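Local coordinates for protein trehalose-6-phosphate phosphatase (Neosartorya fumigata, PDB 5DXL) that is a phosphatase of the haloacid dehalogenase (HAD) superfamily, combining a Rossmann-like alpha/beta core with a smaller cap built on an antiparallel sheet, at residues 29-33 and 259-263; 126-130 and 141-146; 211-217 and 237-243. One frame throughout, in Å; residues are numbered along the deposited sequence.

Contact 1: 29-33 and 259-263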
# COMPACT_ATOMS: atom_id res chain seq x y z
N GLY A 29 7.97 -4.79 7.10
CA GLY A 29 7.13 -5.83 7.68
C GLY A 29 6.71 -6.94 6.74
O GLY A 29 6.12 -7.94 7.18
N THR A 30 7.02 -6.78 5.46
CA THR A 30 6.54 -7.70 4.43
C THR A 30 7.72 -8.31 3.68
O THR A 30 7.89 -9.52 3.70
CB THR A 30 5.57 -6.98 3.46
OG1 THR A 30 4.44 -6.49 4.18
CG2 THR A 30 5.07 -7.95 2.38
N LEU A 31 8.55 -7.47 3.07
CA LEU A 31 9.76 -7.94 2.41
C LEU A 31 10.95 -7.95 3.36
O LEU A 31 11.97 -8.59 3.09
CB LEU A 31 10.09 -7.06 1.19
CG LEU A 31 9.10 -7.17 0.03
CD1 LEU A 31 9.30 -6.04 -0.99
CD2 LEU A 31 9.27 -8.54 -0.62
N THR A 32 10.81 -7.24 4.48
CA THR A 32 11.90 -7.10 5.45
C THR A 32 11.29 -6.99 6.84
O THR A 32 10.17 -6.54 7.00
CB THR A 32 12.77 -5.87 5.12
OG1 THR A 32 14.04 -5.97 5.79
CG2 THR A 32 12.07 -4.57 5.50
N PRO A 33 12.02 -7.45 7.86
CA PRO A 33 11.42 -7.43 9.20
C PRO A 33 11.12 -6.03 9.75
O PRO A 33 11.77 -5.06 9.37
CB PRO A 33 12.50 -8.11 10.07
CG PRO A 33 13.24 -8.98 9.11
CD PRO A 33 13.27 -8.22 7.82
N PRO A 259 8.65 -12.26 6.93
CA PRO A 259 9.31 -11.80 5.69
C PRO A 259 10.26 -12.84 5.07
O PRO A 259 10.35 -12.90 3.85
CB PRO A 259 10.06 -10.55 6.16
CG PRO A 259 9.16 -9.99 7.23
CD PRO A 259 8.64 -11.21 7.97
N ALA A 260 10.93 -13.65 5.88
CA ALA A 260 11.81 -14.68 5.32
C ALA A 260 11.02 -15.63 4.44
O ALA A 260 11.53 -16.10 3.42
CB ALA A 260 12.52 -15.45 6.42
N ASP A 261 9.78 -15.91 4.83
CA ASP A 261 8.92 -16.79 4.04
C ASP A 261 8.48 -16.10 2.75
O ASP A 261 8.32 -16.74 1.71
CB ASP A 261 7.71 -17.23 4.86
CG ASP A 261 8.12 -17.95 6.13
OD1 ASP A 261 8.94 -18.89 6.04
OD2 ASP A 261 7.67 -17.53 7.21
N VAL A 262 8.27 -14.79 2.81
CA VAL A 262 7.93 -14.03 1.61
C VAL A 262 9.08 -14.12 0.61
O VAL A 262 8.88 -14.44 -0.57
CB VAL A 262 7.64 -12.56 1.95
CG1 VAL A 262 7.38 -11.75 0.67
CG2 VAL A 262 6.44 -12.47 2.90
N ILE A 263 10.29 -13.85 1.08
CA ILE A 263 11.45 -13.89 0.20
C ILE A 263 11.65 -15.30 -0.34
O ILE A 263 11.92 -15.47 -1.53
CB ILE A 263 12.71 -13.40 0.91
CG1 ILE A 263 12.52 -11.94 1.36
CG2 ILE A 263 13.93 -13.52 -0.00
CD1 ILE A 263 12.18 -10.98 0.21

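Contact 2: 126-130 and 141-146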
# COMPACT_ATOMS: atom_id res chain seq x y z
N ARG A 126 -11.05 27.18 20.20
CA ARG A 126 -12.16 26.92 21.12
C ARG A 126 -12.04 25.60 21.88
O ARG A 126 -12.98 25.17 22.57
CB ARG A 126 -13.47 26.95 20.34
CG ARG A 126 -13.85 28.36 19.90
CD ARG A 126 -14.67 28.38 18.62
NE ARG A 126 -14.95 29.76 18.21
CZ ARG A 126 -14.10 30.54 17.55
NH1 ARG A 126 -12.89 30.09 17.22
NH2 ARG A 126 -14.45 31.78 17.22
N THR A 127 -10.89 24.94 21.77
CA THR A 127 -10.67 23.68 22.47
C THR A 127 -9.29 23.69 23.10
O THR A 127 -8.30 23.33 22.45
CB THR A 127 -10.81 22.47 21.54
OG1 THR A 127 -12.02 22.57 20.77
CG2 THR A 127 -10.83 21.17 22.32
N GLN A 128 -9.20 24.12 24.36
CA GLN A 128 -7.90 24.30 25.00
C GLN A 128 -7.11 23.00 25.02
O GLN A 128 -7.65 21.93 25.33
CB GLN A 128 -8.09 24.82 26.44
CG GLN A 128 -6.78 25.10 27.17
CD GLN A 128 -6.01 26.29 26.60
OE1 GLN A 128 -6.51 27.01 25.73
NE2 GLN A 128 -4.80 26.51 27.10
N GLY A 129 -5.84 23.09 24.64
CA GLY A 129 -4.96 21.93 24.59
C GLY A 129 -4.81 21.33 23.20
O GLY A 129 -3.88 20.56 22.94
N SER A 130 -5.73 21.67 22.30
CA SER A 130 -5.70 21.08 20.96
C SER A 130 -4.70 21.81 20.08
O SER A 130 -4.32 22.94 20.39
CB SER A 130 -7.08 21.11 20.29
OG SER A 130 -7.48 22.43 19.96
N TRP A 141 -6.00 17.24 13.26
CA TRP A 141 -6.34 17.99 14.46
C TRP A 141 -6.16 17.09 15.68
O TRP A 141 -6.79 16.05 15.77
CB TRP A 141 -7.78 18.52 14.38
CG TRP A 141 -8.12 19.44 15.51
CD1 TRP A 141 -7.46 20.58 15.85
CD2 TRP A 141 -9.20 19.30 16.45
NE1 TRP A 141 -8.06 21.16 16.95
CE2 TRP A 141 -9.12 20.39 17.33
CE3 TRP A 141 -10.21 18.36 16.63
CZ2 TRP A 141 -10.03 20.57 18.38
CZ3 TRP A 141 -11.12 18.54 17.67
CH2 TRP A 141 -11.01 19.64 18.53
N HIS A 142 -5.26 17.48 16.59
CA HIS A 142 -4.93 16.70 17.78
C HIS A 142 -5.60 17.29 19.01
O HIS A 142 -5.57 18.50 19.19
CB HIS A 142 -3.41 16.68 18.03
CG HIS A 142 -2.61 15.97 16.97
ND1 HIS A 142 -2.23 14.65 17.09
CD2 HIS A 142 -2.09 16.41 15.80
CE1 HIS A 142 -1.51 14.30 16.04
NE2 HIS A 142 -1.41 15.35 15.24
N TYR A 143 -6.16 16.45 19.88
CA TYR A 143 -6.82 16.99 21.07
C TYR A 143 -6.66 16.15 22.35
O TYR A 143 -7.45 16.28 23.28
CB TYR A 143 -8.30 17.22 20.78
CG TYR A 143 -9.07 16.00 20.36
CD1 TYR A 143 -9.69 15.19 21.31
CD2 TYR A 143 -9.18 15.65 19.03
CE1 TYR A 143 -10.39 14.06 20.94
CE2 TYR A 143 -9.88 14.52 18.64
CZ TYR A 143 -10.48 13.73 19.61
OH TYR A 143 -11.18 12.61 19.23
N ARG A 144 -5.62 15.31 22.42
CA ARG A 144 -5.44 14.48 23.61
C ARG A 144 -5.27 15.31 24.89
O ARG A 144 -5.66 14.86 25.96
CB ARG A 144 -4.23 13.54 23.44
CG ARG A 144 -4.02 12.58 24.62
CD ARG A 144 -5.28 11.75 24.87
NE ARG A 144 -5.23 10.94 26.08
CZ ARG A 144 -5.85 11.26 27.22
NH1 ARG A 144 -6.56 12.38 27.31
NH2 ARG A 144 -5.75 10.46 28.28
N ARG A 145 -4.71 16.51 24.78
CA ARG A 145 -4.45 17.31 25.97
C ARG A 145 -5.70 18.07 26.40
O ARG A 145 -5.73 18.67 27.48
CB ARG A 145 -3.30 18.29 25.72
CG ARG A 145 -1.93 17.61 25.55
CD ARG A 145 -1.48 16.90 26.83
NE ARG A 145 -1.31 17.85 27.93
CZ ARG A 145 -0.19 18.51 28.20
NH1 ARG A 145 0.91 18.35 27.46
NH2 ARG A 145 -0.15 19.36 29.23
N ALA A 146 -6.73 18.05 25.57
CA ALA A 146 -7.99 18.70 25.92
C ALA A 146 -8.77 17.89 26.94
O ALA A 146 -8.50 16.71 27.16
CB ALA A 146 -8.84 18.92 24.68
O HOH W 1 -3.90 17.89 22.34

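Contact 3: 211-217 and 237-243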
# COMPACT_ATOMS: atom_id res chain seq x y z
N PHE A 211 -2.42 -13.87 -13.03
CA PHE A 211 -1.76 -14.15 -11.75
C PHE A 211 -1.58 -12.83 -11.03
O PHE A 211 -0.98 -11.90 -11.57
CB PHE A 211 -0.42 -14.85 -11.98
CG PHE A 211 0.37 -15.12 -10.72
CD1 PHE A 211 0.34 -16.36 -10.11
CD2 PHE A 211 1.18 -14.12 -10.17
CE1 PHE A 211 1.09 -16.61 -8.96
CE2 PHE A 211 1.94 -14.37 -9.03
CZ PHE A 211 1.90 -15.61 -8.43
N VAL A 212 -2.09 -12.75 -9.81
CA VAL A 212 -1.88 -11.59 -8.95
C VAL A 212 -1.42 -12.08 -7.59
O VAL A 212 -2.08 -12.91 -6.98
CB VAL A 212 -3.16 -10.74 -8.77
CG1 VAL A 212 -2.87 -9.54 -7.89
CG2 VAL A 212 -3.70 -10.30 -10.12
N LEU A 213 -0.27 -11.60 -7.14
CA LEU A 213 0.19 -11.88 -5.78
C LEU A 213 0.32 -10.57 -5.04
O LEU A 213 1.07 -9.67 -5.45
CB LEU A 213 1.53 -12.61 -5.79
CG LEU A 213 2.18 -12.86 -4.41
CD1 LEU A 213 1.31 -13.74 -3.51
CD2 LEU A 213 3.54 -13.53 -4.60
N CYS A 214 -0.42 -10.46 -3.94
CA CYS A 214 -0.47 -9.22 -3.18
C CYS A 214 -0.14 -9.53 -1.74
O CYS A 214 -0.82 -10.34 -1.11
CB CYS A 214 -1.86 -8.60 -3.30
SG CYS A 214 -2.15 -7.12 -2.30
N LEU A 215 0.92 -8.90 -1.23
CA LEU A 215 1.47 -9.22 0.09
C LEU A 215 1.58 -7.99 0.98
O LEU A 215 2.06 -6.94 0.55
CB LEU A 215 2.87 -9.84 -0.07
CG LEU A 215 2.87 -11.32 -0.49
CD1 LEU A 215 4.12 -11.64 -1.32
CD2 LEU A 215 2.86 -12.17 0.77
N GLY A 216 1.18 -8.15 2.24
CA GLY A 216 1.26 -7.05 3.19
C GLY A 216 1.00 -7.54 4.60
O GLY A 216 0.31 -8.54 4.79
N ASP A 217 1.55 -6.83 5.58
CA ASP A 217 1.46 -7.27 6.97
C ASP A 217 0.53 -6.46 7.84
O ASP A 217 0.16 -6.90 8.93
CB ASP A 217 2.84 -7.24 7.62
CG ASP A 217 3.38 -5.83 7.74
OD1 ASP A 217 3.38 -5.12 6.72
OD2 ASP A 217 3.81 -5.44 8.85
N HIS A 237 -6.97 -16.97 -9.69
CA HIS A 237 -5.92 -16.15 -10.31
C HIS A 237 -5.32 -15.17 -9.31
O HIS A 237 -4.29 -14.54 -9.60
CB HIS A 237 -6.48 -15.36 -11.50
CG HIS A 237 -6.87 -16.20 -12.67
ND1 HIS A 237 -6.82 -17.58 -12.66
CD2 HIS A 237 -7.29 -15.86 -13.91
CE1 HIS A 237 -7.21 -18.05 -13.83
NE2 HIS A 237 -7.50 -17.02 -14.61
N VAL A 238 -5.96 -15.01 -8.16
CA VAL A 238 -5.59 -13.97 -7.20
C VAL A 238 -5.16 -14.57 -5.87
O VAL A 238 -5.88 -15.38 -5.30
CB VAL A 238 -6.75 -12.99 -6.95
CG1 VAL A 238 -6.38 -11.97 -5.89
CG2 VAL A 238 -7.14 -12.30 -8.24
N PHE A 239 -3.99 -14.16 -5.40
CA PHE A 239 -3.46 -14.61 -4.12
C PHE A 239 -3.20 -13.40 -3.24
O PHE A 239 -2.13 -12.77 -3.33
CB PHE A 239 -2.17 -15.43 -4.31
CG PHE A 239 -2.35 -16.63 -5.20
CD1 PHE A 239 -2.28 -16.50 -6.58
CD2 PHE A 239 -2.56 -17.88 -4.66
CE1 PHE A 239 -2.44 -17.60 -7.41
CE2 PHE A 239 -2.71 -18.99 -5.48
CZ PHE A 239 -2.65 -18.84 -6.86
N SER A 240 -4.18 -13.07 -2.41
CA SER A 240 -4.04 -12.04 -1.39
C SER A 240 -3.51 -12.71 -0.13
O SER A 240 -4.13 -13.63 0.41
CB SER A 240 -5.37 -11.34 -1.10
OG SER A 240 -5.76 -10.51 -2.19
N VAL A 241 -2.34 -12.26 0.31
CA VAL A 241 -1.60 -12.95 1.35
C VAL A 241 -1.16 -11.97 2.43
O VAL A 241 -0.42 -11.04 2.15
CB VAL A 241 -0.35 -13.65 0.78
CG1 VAL A 241 0.32 -14.52 1.85
CG2 VAL A 241 -0.67 -14.47 -0.46
N THR A 242 -1.62 -12.18 3.66
CA THR A 242 -1.13 -11.37 4.77
C THR A 242 0.12 -11.99 5.36
O THR A 242 0.32 -13.20 5.28
CB THR A 242 -2.20 -11.19 5.87
OG1 THR A 242 -1.77 -10.17 6.79
CG2 THR A 242 -2.45 -12.50 6.65
N VAL A 243 0.97 -11.15 5.93
CA VAL A 243 2.13 -11.64 6.66
C VAL A 243 1.74 -11.63 8.14
O VAL A 243 1.44 -10.57 8.71
CB VAL A 243 3.37 -10.78 6.38
CG1 VAL A 243 4.56 -11.26 7.20
CG2 VAL A 243 3.69 -10.86 4.89

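Contact 1: 29-33 and 259-263
Thr30 and Leu31 lie against the first turn of helix 259-270, where Pro259, Val262 and Ile263 supply the touching groups. The polar part of the contact is limited to one CA-H...O contact: Thr30 O faces the CA-H of Pro259 over a CA-to-O distance of 3.3 Å, with 130° at the hydrogen. Val262 CG2 approaches the same oxygen to 3.4 Å, and no conventional donor in the model reaches this buried atom. The Pro259 ring packs against two more carbonyls, its CG sitting 3.6 Å from Thr32 O and 3.7 Å from Gly29 O.

Gly29-Thr30 end the DxDGT pattern that follows the first strand of the core sheet in HAD proteins, and the chain curls here with Gly29 at positive phi. The helix is already regular where it meets this loop, as Ile263 N bonds to Pro259 O at 2.9 Å.

Apolar packing comes from Leu31 and, separately, from Pro33 CD, 4.3 Å from Pro259 CB. With CG anti to its carbonyl carbon (chi1 -68°), Leu31 swings CD2 back to the helix, although the CB itself points away from it. CD2 then touches Val262 CG1 and Ile263 CD1, each at 3.9 Å, and the leucine runs at about a right angle to both. Ile263 also packs on Val47 and Thr50 of helix 45-56, while Val262 rests on Leu215 and Val243 of the central sheet.

Contact 2: 126-130 and 141-146
Two first torsions bring Ser130 and Trp141 together. Trp141 holds CG anti to its backbone N (chi1 -173°), which carries the indole to the 126-130 loop, and Ser130 places OG between its own N and carbonyl carbon (chi1 70°). This leaves the hydroxyl oblique to the indole, with OG 3.3 Å from Trp141 NE1, a nitrogen that also has a weak hydrogen bond with Thr124 OG1. Thr127 approaches the six-membered ring at its edge: its CB lies in the ring plane, and OG1 is 3.7 Å from Trp141 CZ2.

The serine hydroxyl is fixed by its own turn. Ser130 OG donates to Thr127 O at 2.8 Å, in the carbonyl plane and on a lone pair, with a C=O...O angle of 143°. Ser130 N bonds to that oxygen too, at 3.1 Å, closing a type II turn whose third position is Gly129, at positive phi. A type I turn from Tyr143 to Ala146 lies across from it. One water joins the two turns, donating to Gly129 O at 2.7 Å and accepting from Arg145 N at 2.9 Å. There are also short, bent CA-H...O approaches, Ala146 CA to Gln128 O at 3.3 Å and Ser130 CA to His142 O at 3.1 Å.

Segment 126-130 leads into the beta hairpin 131-134/139-142, and 141-146 includes the end of its second strand, where His142 stacks on Phe131 and bonds through NE2 to Glu133. Helix 112-125 leads into the first turn: Thr127 OG1 is bonded to Phe123 O and to Gln154 NE2 of helix 148-164, and the Trp141 ring meets Phe120 and packs on Gln154 and Ala155 between these two helices.

Contact 3: 211-217 and 237-243
Strands 211-216 and 238-243 are the two strands of a beta-alpha-beta crossover, connected through helix 222-229. Their axes approach to 4.8 Å at 5° to each other, which defines a parallel pair in register from Val212-Val238 to Gly216-Thr242. Backbone bonds zigzag between them. Val212 N donates to His237 O, and Val212 O accepts from Phe239 N, both at 2.8 Å. Cys214 repeats the pattern: its N bonds to Phe239 O at 2.9 Å, and its O takes Val241 N at 2.8 Å. One rung is weak, Gly216 N to Val241 O at 3.3 Å.

This end of strand 211-216 runs into Gly216-Asp217, part of a GDD sequence consistent with the acidic motif IV that HAD proteins carry after this strand. Gly216 O accepts Val243 N at 2.9 Å, and also a weak bond from Thr242 OG1, whose stronger partner is Lys248 NZ. Lys248 also bonds to Asp217 O.

On the sheet face bearing Leu213, Leu215, Phe239 and Val241, Leu215 lies alongside Val241, pointing the same way. Its CG is anti to its carbonyl carbon (chi1 -78°), which sets CD2 3.5 Å from Val241 CB. Leu213 CD1 approaches Val241 CG2 to 3.7 Å. The rings of Phe211 and Phe239 meet obliquely, their planes at 38°, and both touch Leu11 of helix 8-17. Cys214 and Ser240 occupy the other face, packed on Leu228 of the crossover helix.

How the contacts relate
Contacts 1 and 3 adjoin in the HAD core, their centres about 13 Å apart. They meet where Thr30 OG1 lies 3.1 Å from Asp217 OD1 and Gly29 O lies 3.4 Å from Asp217 CB. The DxDGT loop thus abuts the acidic end of strand 211-216, and Asp26 and Asp217 carboxylates come close; in HAD enzymes these loops form the active-site region, probably so here. Contact 2 belongs to the separate antiparallel sheet of the cap, with its centre about 39 Å from that of contact 1 and 40 Å from that of contact 3. Along the chain, contacts 2 and 3 lie in series within the loop closed by contact 1.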